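Local atomic coordinates of probable acrylyl-CoA reductase AcuI (Escherichia coli, PDB entry 1O89), a protein that probably catalyses the NADPH-dependent reduction of acrylyl-CoA to propanoyl-CoA and forms a homodimer. Residues Ser58-Lys63 with Asn326-Ile331; Ala315-Ser320 with Asn334-Arg339; Gln23-Glu28 with Met80-Asp85; Gly72-Asn77 with Val111-Trp116. All coordinates share one frame; numbering follows the deposited sequence.

Overall arrangement
From the N terminus, strand 23-28 first meets residues 80-85, and contact 3 closes a loop holding strands 35-40 and 51-59 and helix 62-69. Contact 4 opens inside that loop, at 72-77, and closes beyond it at 111-116, so the two cross; Met-80 CE packs against Glu-113 O between them. Contact 1 opens earlier, at 58-63, and closes near the C terminus at 326-331: it crosses contact 3 and encloses contact 4, to which the Lys-63 to Glu-113 salt bridge connects it. Contact 2, 315-320 with 334-339, crosses contact 1 around helix 324-332. Together they bind the N-terminal strand, two loops, helix 62-69 and the C-terminal segment into one domain.

Contact 1. Residues Ser58-Lys63 with Asn326-Ile331; sequences SSLNYK and NFAEAI
Leu-60 O has Ile-331 CD1 lying against it at 3.7 Å, a packing contact in an otherwise apolar meeting. The same CD1 lies 3.8 Å from Leu-60 CB, so one methyl covers both a carbonyl oxygen and the start of a side chain. It arrives there because the isoleucine chain is extended (chi2 174°), with CG1 anti to the carbonyl carbon (chi1 -67°). Leu-60 answers through its CD1 branch, which rests on the helix backbone 3.9 Å from Ala-328 N and touches Phe-327 CB at 4.1 Å; the phenylalanine ring itself leads away. Tyr-62 passes Ile-331 alongside, the two side chains running in opposite directions. Its ring carbon CD1 is 4.1 Å from Ile-331 CG2, and Ile-331 O stands at the ring edge, near the ring plane, 4.1 Å from CE1. Ile-319 and Ile-68 also pack on Leu-60, from strand 317-319 and helix 62-69. A backbone hydrogen bond between Leu-60 and Thr-340 ties in strand 340-343. Helix 324-332 is thereby fitted against the end of strand 51-59 and the start of helix 62-69, a contact that includes Tyr-62, which binds NADP(+), in the GroES-like domain of a medium-chain dehydrogenase.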
loop_
_atom_site.group_PDB
_atom_site.type_symbol
_atom_site.label_atom_id
_atom_site.label_comp_id
_atom_site.label_asym_id
_atom_site.label_seq_id
_atom_site.Cartn_x
_atom_site.Cartn_y
_atom_site.Cartn_z
ATOM N N SER A 58 -32.178 -11.270 3.092
ATOM C CA SER A 58 -30.838 -11.255 3.682
ATOM C C SER A 58 -30.046 -12.386 2.997
ATOM O O SER A 58 -30.388 -12.778 1.867
ATOM C CB SER A 58 -30.927 -11.433 5.203
ATOM O OG SER A 58 -29.668 -11.262 5.860
ATOM N N SER A 59 -29.027 -12.907 3.683
ATOM C CA SER A 59 -28.077 -13.899 3.156
ATOM C C SER A 59 -27.447 -14.722 4.267
ATOM O O SER A 59 -27.477 -14.342 5.438
ATOM C CB SER A 59 -26.853 -13.231 2.489
ATOM O OG SER A 59 -27.195 -12.055 1.804
ATOM N N LEU A 60 -26.804 -15.808 3.852
ATOM C CA LEU A 60 -25.873 -16.530 4.690
ATOM C C LEU A 60 -24.474 -16.373 4.103
ATOM O O LEU A 60 -24.006 -17.244 3.373
ATOM C CB LEU A 60 -26.244 -18.012 4.764
ATOM C CG LEU A 60 -27.444 -18.463 5.598
ATOM C CD1 LEU A 60 -27.249 -19.905 6.022
ATOM C CD2 LEU A 60 -27.699 -17.578 6.833
ATOM N N ASN A 61 -23.802 -15.263 4.418
ATOM C CA ASN A 61 -22.346 -15.153 4.151
ATOM C C ASN A 61 -21.578 -16.142 5.002
ATOM O O ASN A 61 -22.137 -16.734 5.927
ATOM C CB ASN A 61 -21.817 -13.748 4.428
ATOM C CG ASN A 61 -22.095 -12.792 3.290
ATOM O OD1 ASN A 61 -21.377 -12.796 2.290
ATOM N ND2 ASN A 61 -23.132 -11.967 3.435
ATOM N N TYR A 62 -20.301 -16.333 4.692
ATOM C CA TYR A 62 -19.487 -17.271 5.455
ATOM C C TYR A 62 -19.441 -16.853 6.930
ATOM O O TYR A 62 -19.531 -17.699 7.817
ATOM C CB TYR A 62 -18.073 -17.400 4.857
ATOM C CG TYR A 62 -17.279 -18.566 5.396
ATOM C CD1 TYR A 62 -17.776 -19.870 5.322
ATOM C CD2 TYR A 62 -16.025 -18.376 5.973
ATOM C CE1 TYR A 62 -17.046 -20.958 5.809
ATOM C CE2 TYR A 62 -15.280 -19.465 6.469
ATOM C CZ TYR A 62 -15.805 -20.747 6.382
ATOM O OH TYR A 62 -15.100 -21.818 6.867
ATOM N N LYS A 63 -19.332 -15.549 7.185
ATOM C CA LYS A 63 -19.337 -15.021 8.561
ATOM C C LYS A 63 -20.590 -15.464 9.329
ATOM O O LYS A 63 -20.492 -15.878 10.486
ATOM C CB LYS A 63 -19.253 -13.483 8.565
ATOM C CG LYS A 63 -17.898 -12.906 8.120
ATOM C CD LYS A 63 -17.433 -11.714 8.997
ATOM C CE LYS A 63 -17.944 -10.355 8.465
ATOM N NZ LYS A 63 -17.291 -9.167 9.132
ATOM N N ASN A 326 -29.575 -25.444 9.377
ATOM C CA ASN A 326 -29.161 -26.579 8.572
ATOM C C ASN A 326 -28.314 -26.165 7.362
ATOM O O ASN A 326 -27.315 -26.816 7.059
ATOM C CB ASN A 326 -30.378 -27.403 8.136
ATOM C CG ASN A 326 -30.939 -28.273 9.262
ATOM O OD1 ASN A 326 -32.011 -28.859 9.118
ATOM N ND2 ASN A 326 -30.221 -28.360 10.383
ATOM N N PHE A 327 -28.703 -25.087 6.684
ATOM C CA PHE A 327 -27.926 -24.562 5.556
ATOM C C PHE A 327 -26.592 -23.967 5.995
ATOM O O PHE A 327 -25.635 -23.958 5.223
ATOM C CB PHE A 327 -28.736 -23.539 4.740
ATOM C CG PHE A 327 -29.520 -24.165 3.628
ATOM C CD1 PHE A 327 -30.646 -24.935 3.912
ATOM C CD2 PHE A 327 -29.110 -24.033 2.308
ATOM C CE1 PHE A 327 -31.367 -25.558 2.893
ATOM C CE2 PHE A 327 -29.823 -24.638 1.282
ATOM C CZ PHE A 327 -30.959 -25.406 1.575
ATOM N N ALA A 328 -26.520 -23.496 7.239
ATOM C CA ALA A 328 -25.273 -22.962 7.775
ATOM C C ALA A 328 -24.270 -24.091 7.934
ATOM O O ALA A 328 -23.086 -23.915 7.653
ATOM C CB ALA A 328 -25.501 -22.248 9.108
ATOM N N GLU A 329 -24.756 -25.251 8.375
ATOM C CA GLU A 329 -23.918 -26.440 8.540
ATOM C C GLU A 329 -23.373 -26.920 7.198
ATOM O O GLU A 329 -22.251 -27.419 7.129
ATOM C CB GLU A 329 -24.699 -27.590 9.186
ATOM C CG GLU A 329 -25.310 -27.278 10.543
ATOM C CD GLU A 329 -25.144 -28.412 11.542
ATOM O OE1 GLU A 329 -25.201 -29.595 11.129
ATOM O OE2 GLU A 329 -24.961 -28.117 12.743
ATOM N N ALA A 330 -24.181 -26.779 6.149
ATOM C CA ALA A 330 -23.796 -27.184 4.804
ATOM C C ALA A 330 -22.716 -26.267 4.224
ATOM O O ALA A 330 -21.781 -26.741 3.582
ATOM C CB ALA A 330 -25.014 -27.224 3.895
ATOM N N ILE A 331 -22.836 -24.962 4.466
ATOM C CA ILE A 331 -21.863 -23.980 3.971
ATOM C C ILE A 331 -20.496 -24.135 4.654
ATOM O O ILE A 331 -19.464 -23.810 4.059
ATOM C CB ILE A 331 -22.393 -22.525 4.160
ATOM C CG1 ILE A 331 -23.607 -22.276 3.264
ATOM C CG2 ILE A 331 -21.295 -21.498 3.849
ATOM C CD1 ILE A 331 -24.280 -20.945 3.481
#

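Contact 2. Residues Ala315-Ser320 with Asn334-Arg339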
loop_
_atom_site.group_PDB
_atom_site.type_symbol
_atom_site.label_atom_id
_atom_site.label_comp_id
_atom_site.label_asym_id
_atom_site.label_seq_id
_atom_site.Cartn_x
_atom_site.Cartn_y
_atom_site.Cartn_z
ATOM N N ALA A 315 -27.945 -19.342 -10.324
ATOM C CA ALA A 315 -28.833 -20.035 -9.396
ATOM C C ALA A 315 -28.490 -19.701 -7.944
ATOM O O ALA A 315 -27.355 -19.882 -7.518
ATOM C CB ALA A 315 -28.741 -21.522 -9.611
ATOM N N ALA A 316 -29.478 -19.201 -7.207
ATOM C CA ALA A 316 -29.368 -18.950 -5.777
ATOM C C ALA A 316 -30.359 -19.801 -4.991
ATOM O O ALA A 316 -31.498 -19.981 -5.411
ATOM C CB ALA A 316 -29.616 -17.484 -5.499
ATOM N N LYS A 317 -29.923 -20.316 -3.845
ATOM C CA LYS A 317 -30.804 -21.035 -2.931
ATOM C C LYS A 317 -31.516 -20.055 -2.004
ATOM O O LYS A 317 -30.879 -19.408 -1.183
ATOM C CB LYS A 317 -30.021 -22.039 -2.083
ATOM C CG LYS A 317 -29.555 -23.281 -2.832
ATOM C CD LYS A 317 -28.061 -23.226 -3.127
ATOM C CE LYS A 317 -27.682 -24.078 -4.321
ATOM N NZ LYS A 317 -27.710 -23.315 -5.594
ATOM N N GLU A 318 -32.832 -19.962 -2.125
ATOM C CA GLU A 318 -33.640 -19.144 -1.220
ATOM C C GLU A 318 -34.089 -20.028 -0.078
ATOM O O GLU A 318 -34.625 -21.097 -0.310
ATOM C CB GLU A 318 -34.868 -18.586 -1.931
ATOM C CG GLU A 318 -34.551 -17.837 -3.207
ATOM C CD GLU A 318 -35.783 -17.513 -4.031
ATOM O OE1 GLU A 318 -36.828 -18.192 -3.907
ATOM O OE2 GLU A 318 -35.704 -16.551 -4.817
ATOM N N ILE A 319 -33.876 -19.577 1.154
ATOM C CA ILE A 319 -34.279 -20.331 2.335
ATOM C C ILE A 319 -35.048 -19.442 3.318
ATOM O O ILE A 319 -34.885 -18.212 3.352
ATOM C CB ILE A 319 -33.030 -20.968 3.023
ATOM C CG1 ILE A 319 -32.216 -19.932 3.806
ATOM C CG2 ILE A 319 -32.126 -21.643 1.998
ATOM C CD1 ILE A 319 -31.041 -20.542 4.580
ATOM N N SER A 320 -35.879 -20.077 4.131
ATOM C CA SER A 320 -36.545 -19.395 5.217
ATOM C C SER A 320 -35.581 -19.331 6.412
ATOM O O SER A 320 -34.557 -20.019 6.444
ATOM C CB SER A 320 -37.845 -20.117 5.576
ATOM O OG SER A 320 -37.586 -21.313 6.278
ATOM N N ASN A 334 -18.755 -27.147 3.332
ATOM C CA ASN A 334 -18.744 -26.931 1.885
ATOM C C ASN A 334 -19.571 -27.977 1.124
ATOM O O ASN A 334 -19.042 -28.942 0.581
ATOM C CB ASN A 334 -17.307 -26.826 1.343
ATOM C CG ASN A 334 -17.118 -25.633 0.416
ATOM O OD1 ASN A 334 -18.044 -25.210 -0.280
ATOM N ND2 ASN A 334 -15.908 -25.088 0.401
ATOM N N GLN A 335 -20.884 -27.764 1.119
ATOM C CA GLN A 335 -21.834 -28.596 0.385
ATOM C C GLN A 335 -22.673 -27.752 -0.574
ATOM O O GLN A 335 -23.478 -28.296 -1.327
ATOM C CB GLN A 335 -22.762 -29.339 1.363
ATOM C CG GLN A 335 -23.058 -30.805 0.991
ATOM C CD GLN A 335 -24.240 -30.995 0.023
ATOM O OE1 GLN A 335 -24.253 -31.957 -0.748
ATOM N NE2 GLN A 335 -25.224 -30.100 0.075
ATOM N N ILE A 336 -22.487 -26.433 -0.550
ATOM C CA ILE A 336 -23.328 -25.532 -1.319
ATOM C C ILE A 336 -22.501 -24.832 -2.386
ATOM O O ILE A 336 -21.362 -24.396 -2.131
ATOM C CB ILE A 336 -24.025 -24.488 -0.390
ATOM C CG1 ILE A 336 -24.858 -25.194 0.691
ATOM C CG2 ILE A 336 -24.908 -23.525 -1.204
ATOM C CD1 ILE A 336 -25.856 -26.224 0.156
ATOM N N GLN A 337 -23.092 -24.743 -3.581
ATOM C CA GLN A 337 -22.532 -23.974 -4.683
ATOM C C GLN A 337 -23.322 -22.677 -4.832
ATOM O O GLN A 337 -24.556 -22.697 -4.863
ATOM C CB GLN A 337 -22.603 -24.779 -5.980
ATOM C CG GLN A 337 -21.270 -24.952 -6.674
ATOM C CD GLN A 337 -21.342 -25.979 -7.781
ATOM O OE1 GLN A 337 -22.057 -25.786 -8.767
ATOM N NE2 GLN A 337 -20.619 -27.076 -7.619
ATOM N N GLY A 338 -22.611 -21.554 -4.915
ATOM C CA GLY A 338 -23.245 -20.255 -5.078
ATOM C C GLY A 338 -23.916 -19.712 -3.821
ATOM O O GLY A 338 -23.640 -20.142 -2.703
ATOM N N ARG A 339 -24.836 -18.775 -4.027
ATOM C CA ARG A 339 -25.409 -17.976 -2.951
ATOM C C ARG A 339 -26.523 -18.692 -2.221
ATOM O O ARG A 339 -27.372 -19.333 -2.854
ATOM C CB ARG A 339 -25.987 -16.683 -3.514
ATOM C CG ARG A 339 -24.981 -15.630 -3.815
ATOM C CD ARG A 339 -23.874 -16.058 -4.728
ATOM N NE ARG A 339 -23.139 -14.916 -5.275
ATOM C CZ ARG A 339 -21.986 -15.012 -5.917
ATOM N NH1 ARG A 339 -21.396 -16.193 -6.103
ATOM N NH2 ARG A 339 -21.412 -13.916 -6.378
#
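The flat groups that Lys-317 meets are two backbone carbonyls, those of Arg-339 and Gln-337, and it touches each at the oxygen; the guanidinium of Arg-339 turns away from the contact, and its NE makes a weak hydrogen bond to Ile-144 O. This is the entry to the parallel pairing of strands 317-319 and 340-343, joined through helix 324-332 in a beta-alpha-beta crossover. Lys-317 N gives its hydrogen to Arg-339 O at 2.9 Å, with an N-H...O angle of 157° and the donor nearly along the C=O axis. The pairing continues with backbone bonds that join Lys-317 and Ile-319 to Leu-341. Bends at chi2 (105°) and chi4 (91°) fold the lysine chain over the incoming loop. Its CD consequently lies 3.7 Å from Ile-336 CG2, the lysine and isoleucine chains running antiparallel as they pass, and NZ makes a weak hydrogen bond of 3.3 Å to Gln-337 O. Replacing Lys-317 by an alanine would probably uncover the CG2 methyl of Ile-336 and leave Gln-337 O without this donor. A further approach to the Arg-339 oxygen is a CA-H...O contact, with Ala-316 CA at 3.6 Å.

Contact 3. Residues Gln23-Glu28 with Met80-Asp85; sequences QALLLE and MIPGID
An isolated antiparallel bridge pairs Leu-27 of strand 23-28 with Met-80 of the loop that leads into strand 85-93. The pair is of the hydrogen-bonded kind, and both bonds are present. Leu-27 N reaches Met-80 O at 2.8 Å and almost straight (166°), with the donor tilted 23° from the carbonyl plane. Met-80 N returns to Leu-27 O at 2.9 Å, in the carbonyl plane. Two residues on, the register would bring Leu-25 O to the amide of residue 82, but a proline has no N-H: Pro-82 CD occupies the place, 3.3 Å from Leu-25 O, and the pairing stops. The proline ring is taken up by leucines. Leu-27 keeps CG beside its backbone N (chi1 -57°), which sets CG 4.0 Å from Pro-82 CD, and Leu-25, crossing the ring at about a right angle, offers CD2 to Pro-82 CG at 4.2 Å. Ile-81 packs with Leu-26 and Ala-24, its CG1 3.8 Å from Leu-26 CD1 and its CD1 3.7 Å from Ala-24 CB. Ile-68 of helix 62-69 touches both Leu-25 and Pro-82, strand 35-40 pairs with strand 23-28, and a backbone hydrogen bond joins Leu-25 to Leu-119. The result is an N-terminal hairpin docked partly through this single bridge on the GroES-like domain of the zinc-containing alcohol dehydrogenase family.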
loop_
_atom_site.group_PDB
_atom_site.type_symbol
_atom_site.label_atom_id
_atom_site.label_comp_id
_atom_site.label_asym_id
_atom_site.label_seq_id
_atom_site.Cartn_x
_atom_site.Cartn_y
_atom_site.Cartn_z
ATOM N N GLN A 23 -40.364 -12.031 13.731
ATOM C CA GLN A 23 -39.636 -13.291 13.683
ATOM C C GLN A 23 -38.162 -13.022 13.411
ATOM O O GLN A 23 -37.810 -12.133 12.651
ATOM C CB GLN A 23 -40.185 -14.205 12.581
ATOM C CG GLN A 23 -41.630 -14.608 12.751
ATOM C CD GLN A 23 -41.804 -15.891 13.561
ATOM O OE1 GLN A 23 -41.641 -17.000 13.030
ATOM N NE2 GLN A 23 -42.151 -15.743 14.838
ATOM N N ALA A 24 -37.307 -13.838 14.006
ATOM C CA ALA A 24 -35.867 -13.656 13.901
ATOM C C ALA A 24 -35.148 -14.944 14.255
ATOM O O ALA A 24 -35.566 -15.654 15.173
ATOM C CB ALA A 24 -35.431 -12.559 14.833
ATOM N N LEU A 25 -34.082 -15.255 13.523
ATOM C CA LEU A 25 -33.142 -16.277 13.958
ATOM C C LEU A 25 -32.238 -15.647 15.019
ATOM O O LEU A 25 -31.483 -14.733 14.721
ATOM C CB LEU A 25 -32.312 -16.816 12.795
ATOM C CG LEU A 25 -31.427 -18.023 13.163
ATOM C CD1 LEU A 25 -32.233 -19.299 13.146
ATOM C CD2 LEU A 25 -30.225 -18.137 12.233
ATOM N N LEU A 26 -32.358 -16.138 16.250
ATOM C CA LEU A 26 -31.607 -15.649 17.401
ATOM C C LEU A 26 -30.533 -16.660 17.826
ATOM O O LEU A 26 -30.808 -17.842 18.006
ATOM C CB LEU A 26 -32.562 -15.373 18.576
ATOM C CG LEU A 26 -32.057 -14.485 19.725
ATOM C CD1 LEU A 26 -31.921 -13.046 19.271
ATOM C CD2 LEU A 26 -32.978 -14.560 20.950
ATOM N N LEU A 27 -29.306 -16.171 17.970
ATOM C CA LEU A 27 -28.200 -16.969 18.467
ATOM C C LEU A 27 -28.036 -16.686 19.948
ATOM O O LEU A 27 -27.986 -15.536 20.357
ATOM C CB LEU A 27 -26.910 -16.623 17.720
ATOM C CG LEU A 27 -26.949 -16.779 16.197
ATOM C CD1 LEU A 27 -25.542 -16.653 15.591
ATOM C CD2 LEU A 27 -27.604 -18.098 15.800
ATOM N N GLU A 28 -27.979 -17.745 20.744
ATOM C CA GLU A 28 -27.782 -17.644 22.190
ATOM C C GLU A 28 -26.653 -18.581 22.595
ATOM O O GLU A 28 -26.487 -19.640 21.990
ATOM C CB GLU A 28 -29.064 -18.045 22.921
ATOM C CG GLU A 28 -30.199 -17.047 22.772
ATOM C CD GLU A 28 -31.523 -17.558 23.315
ATOM O OE1 GLU A 28 -32.115 -18.488 22.717
ATOM O OE2 GLU A 28 -31.977 -17.022 24.342
ATOM N N MET A 80 -27.810 -12.680 19.803
ATOM C CA MET A 80 -27.461 -11.948 18.577
ATOM C C MET A 80 -28.263 -12.424 17.397
ATOM O O MET A 80 -28.416 -13.618 17.211
ATOM C CB MET A 80 -25.966 -12.136 18.276
ATOM C CG MET A 80 -25.461 -11.452 17.013
ATOM S SD MET A 80 -25.783 -9.687 16.965
ATOM C CE MET A 80 -25.228 -9.218 18.536
ATOM N N ILE A 81 -28.765 -11.488 16.595
ATOM C CA ILE A 81 -29.365 -11.811 15.304
ATOM C C ILE A 81 -28.291 -11.630 14.217
ATOM O O ILE A 81 -27.821 -10.515 14.008
ATOM C CB ILE A 81 -30.544 -10.901 14.997
ATOM C CG1 ILE A 81 -31.694 -11.149 15.976
ATOM C CG2 ILE A 81 -31.027 -11.133 13.570
ATOM C CD1 ILE A 81 -32.822 -10.141 15.848
ATOM N N PRO A 82 -27.907 -12.705 13.534
ATOM C CA PRO A 82 -26.875 -12.631 12.502
ATOM C C PRO A 82 -27.416 -12.050 11.194
ATOM O O PRO A 82 -28.568 -11.624 11.116
ATOM C CB PRO A 82 -26.456 -14.085 12.326
ATOM C CG PRO A 82 -27.674 -14.873 12.669
ATOM C CD PRO A 82 -28.462 -14.060 13.656
ATOM N N GLY A 83 -26.572 -12.028 10.176
ATOM C CA GLY A 83 -26.905 -11.458 8.869
ATOM C C GLY A 83 -26.188 -10.135 8.680
ATOM O O GLY A 83 -26.723 -9.091 9.044
ATOM N N ILE A 84 -24.977 -10.175 8.124
ATOM C CA ILE A 84 -24.221 -8.949 7.899
ATOM C C ILE A 84 -24.765 -8.115 6.761
ATOM O O ILE A 84 -24.436 -6.938 6.665
ATOM C CB ILE A 84 -22.698 -9.219 7.689
ATOM C CG1 ILE A 84 -22.427 -10.052 6.425
ATOM C CG2 ILE A 84 -22.106 -9.890 8.931
ATOM C CD1 ILE A 84 -20.936 -10.283 6.161
ATOM N N ASP A 85 -25.570 -8.720 5.893
ATOM C CA ASP A 85 -26.224 -8.005 4.796
ATOM C C ASP A 85 -27.744 -8.083 4.929
ATOM O O ASP A 85 -28.278 -9.119 5.313
ATOM C CB ASP A 85 -25.916 -8.668 3.453
ATOM C CG ASP A 85 -24.449 -8.773 3.149
ATOM O OD1 ASP A 85 -23.597 -8.106 3.796
ATOM O OD2 ASP A 85 -24.068 -9.530 2.229
#

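Contact 4. Residues Gly72-Asn77 with Val111-Trp116; sequences GKIIRN and VGENHW
Ile-74 holds CG1 anti to its carbonyl carbon (chi1 -73°), which leaves the CG2 methyl as the branch that meets Glu-113. The glutamate, with CG likewise anti to its carbonyl carbon (chi1 -57°) and the chain extended at chi2 (179°), crosses that methyl at a slant: Ile-74 CG2 is 3.7 Å from Glu-113 CG and 3.2 Å from OE1. Ile-74 O, too, lies 3.7 Å from Glu-113 CB. Glu-113 OE2 turns to a partner elsewhere, the ammonium of Lys-63, in a salt bridge. Two loops of the GroES-like domain, one after helix 62-69 and one after strand 103-107, meet here beside the cofactor region, with the side chain of Ile-74 about 7 Å from that of Tyr-62, which binds NADP(+). Substituting an alanine for Glu-113 would probably leave Lys-63 without this carboxylate and the Ile-74 methyl without the chain now lying across it. Ile-75 meets backbone oxygens with its methyls, CG2 at 3.7 Å from Glu-113 O and CD1 at 3.9 Å from Gly-112 O. A 2.8 Å hydrogen bond from Gly-112 N to His-115 O closes the 111-116 loop on itself, and Asn-77 OD1 comes to 4.2 Å from Asn-114 CB, a loose contact.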
loop_
_atom_site.group_PDB
_atom_site.type_symbol
_atom_site.label_atom_id
_atom_site.label_comp_id
_atom_site.label_asym_id
_atom_site.label_seq_id
_atom_site.Cartn_x
_atom_site.Cartn_y
_atom_site.Cartn_z
ATOM N N GLY A 72 -15.974 -20.668 14.669
ATOM C CA GLY A 72 -15.392 -19.338 14.556
ATOM C C GLY A 72 -15.506 -18.528 15.848
ATOM O O GLY A 72 -15.660 -19.095 16.937
ATOM N N LYS A 73 -15.427 -17.206 15.722
ATOM C CA LYS A 73 -15.511 -16.301 16.867
ATOM C C LYS A 73 -15.785 -14.894 16.335
ATOM O O LYS A 73 -15.036 -13.957 16.586
ATOM C CB LYS A 73 -14.212 -16.338 17.696
ATOM C CG LYS A 73 -14.171 -17.389 18.828
ATOM C CD LYS A 73 -13.425 -16.871 20.061
ATOM C CE LYS A 73 -12.978 -18.006 20.983
ATOM N NZ LYS A 73 -12.991 -17.614 22.422
ATOM N N ILE A 74 -16.862 -14.768 15.579
ATOM C CA ILE A 74 -17.256 -13.501 14.965
ATOM C C ILE A 74 -18.241 -12.769 15.879
ATOM O O ILE A 74 -18.600 -11.605 15.638
ATOM C CB ILE A 74 -17.863 -13.797 13.563
ATOM C CG1 ILE A 74 -16.735 -14.190 12.604
ATOM C CG2 ILE A 74 -18.669 -12.612 12.997
ATOM C CD1 ILE A 74 -17.199 -14.950 11.401
ATOM N N ILE A 75 -18.666 -13.457 16.940
ATOM C CA ILE A 75 -19.701 -12.948 17.827
ATOM C C ILE A 75 -19.245 -13.068 19.276
ATOM O O ILE A 75 -18.899 -14.145 19.763
ATOM C CB ILE A 75 -21.037 -13.689 17.580
ATOM C CG1 ILE A 75 -21.366 -13.652 16.078
ATOM C CG2 ILE A 75 -22.163 -13.078 18.442
ATOM C CD1 ILE A 75 -22.808 -13.817 15.743
ATOM N N ARG A 76 -19.237 -11.919 19.938
ATOM C CA ARG A 76 -18.862 -11.806 21.335
ATOM C C ARG A 76 -20.119 -11.605 22.196
ATOM O O ARG A 76 -20.157 -12.046 23.341
ATOM C CB ARG A 76 -17.888 -10.630 21.491
ATOM C CG ARG A 76 -17.907 -9.960 22.854
ATOM C CD ARG A 76 -16.747 -9.029 23.122
ATOM N NE ARG A 76 -16.582 -8.862 24.556
ATOM C CZ ARG A 76 -15.425 -8.899 25.206
ATOM N NH1 ARG A 76 -14.271 -9.086 24.568
ATOM N NH2 ARG A 76 -15.419 -8.735 26.516
ATOM N N ASN A 77 -21.143 -10.960 21.625
ATOM C CA ASN A 77 -22.302 -10.495 22.374
ATOM C C ASN A 77 -23.566 -11.253 22.011
ATOM O O ASN A 77 -23.993 -11.255 20.861
ATOM C CB ASN A 77 -22.526 -9.002 22.126
ATOM C CG ASN A 77 -21.284 -8.173 22.387
ATOM O OD1 ASN A 77 -20.368 -8.174 21.572
ATOM N ND2 ASN A 77 -21.247 -7.459 23.510
ATOM N N VAL A 111 -23.096 -4.950 11.844
ATOM C CA VAL A 111 -24.428 -5.529 11.790
ATOM C C VAL A 111 -24.310 -7.032 11.536
ATOM O O VAL A 111 -23.512 -7.479 10.714
ATOM C CB VAL A 111 -25.293 -4.836 10.706
ATOM C CG1 VAL A 111 -26.671 -5.448 10.626
ATOM C CG2 VAL A 111 -25.408 -3.331 10.995
ATOM N N GLY A 112 -25.113 -7.815 12.248
ATOM C CA GLY A 112 -24.976 -9.261 12.233
ATOM C C GLY A 112 -23.863 -9.835 13.094
ATOM O O GLY A 112 -23.772 -11.055 13.215
ATOM N N GLU A 113 -23.042 -8.978 13.697
ATOM C CA GLU A 113 -21.914 -9.405 14.518
ATOM C C GLU A 113 -22.037 -8.893 15.953
ATOM O O GLU A 113 -22.125 -9.689 16.885
ATOM C CB GLU A 113 -20.582 -8.935 13.918
ATOM C CG GLU A 113 -20.349 -9.404 12.493
ATOM C CD GLU A 113 -19.030 -8.908 11.935
ATOM O OE1 GLU A 113 -17.989 -9.572 12.165
ATOM O OE2 GLU A 113 -19.029 -7.843 11.284
ATOM N N ASN A 114 -22.021 -7.575 16.130
ATOM C CA ASN A 114 -22.233 -6.987 17.446
ATOM C C ASN A 114 -23.464 -6.079 17.508
ATOM O O ASN A 114 -23.684 -5.377 18.498
ATOM C CB ASN A 114 -20.966 -6.266 17.929
ATOM C CG ASN A 114 -20.542 -5.129 17.016
ATOM O OD1 ASN A 114 -21.339 -4.585 16.246
ATOM N ND2 ASN A 114 -19.273 -4.755 17.111
ATOM N N HIS A 115 -24.280 -6.134 16.458
ATOM C CA HIS A 115 -25.501 -5.360 16.380
ATOM C C HIS A 115 -26.522 -6.201 15.610
ATOM O O HIS A 115 -26.214 -6.681 14.536
ATOM C CB HIS A 115 -25.210 -4.016 15.691
ATOM C CG HIS A 115 -26.412 -3.142 15.516
ATOM N ND1 HIS A 115 -26.557 -1.938 16.166
ATOM C CD2 HIS A 115 -27.522 -3.290 14.752
ATOM C CE1 HIS A 115 -27.709 -1.389 15.824
ATOM N NE2 HIS A 115 -28.310 -2.185 14.958
ATOM N N TRP A 116 -27.718 -6.393 16.158
ATOM C CA TRP A 116 -28.731 -7.261 15.558
ATOM C C TRP A 116 -28.920 -6.950 14.082
ATOM O O TRP A 116 -29.188 -5.819 13.716
ATOM C CB TRP A 116 -30.082 -7.143 16.277
ATOM C CG TRP A 116 -30.160 -7.862 17.601
ATOM C CD1 TRP A 116 -29.135 -8.454 18.291
ATOM C CD2 TRP A 116 -31.330 -8.058 18.391
ATOM N NE1 TRP A 116 -29.599 -9.003 19.462
ATOM C CE2 TRP A 116 -30.949 -8.781 19.545
ATOM C CE3 TRP A 116 -32.677 -7.693 18.246
ATOM C CZ2 TRP A 116 -31.862 -9.141 20.541
ATOM C CZ3 TRP A 116 -33.584 -8.065 19.234
ATOM C CH2 TRP A 116 -33.166 -8.779 20.367
#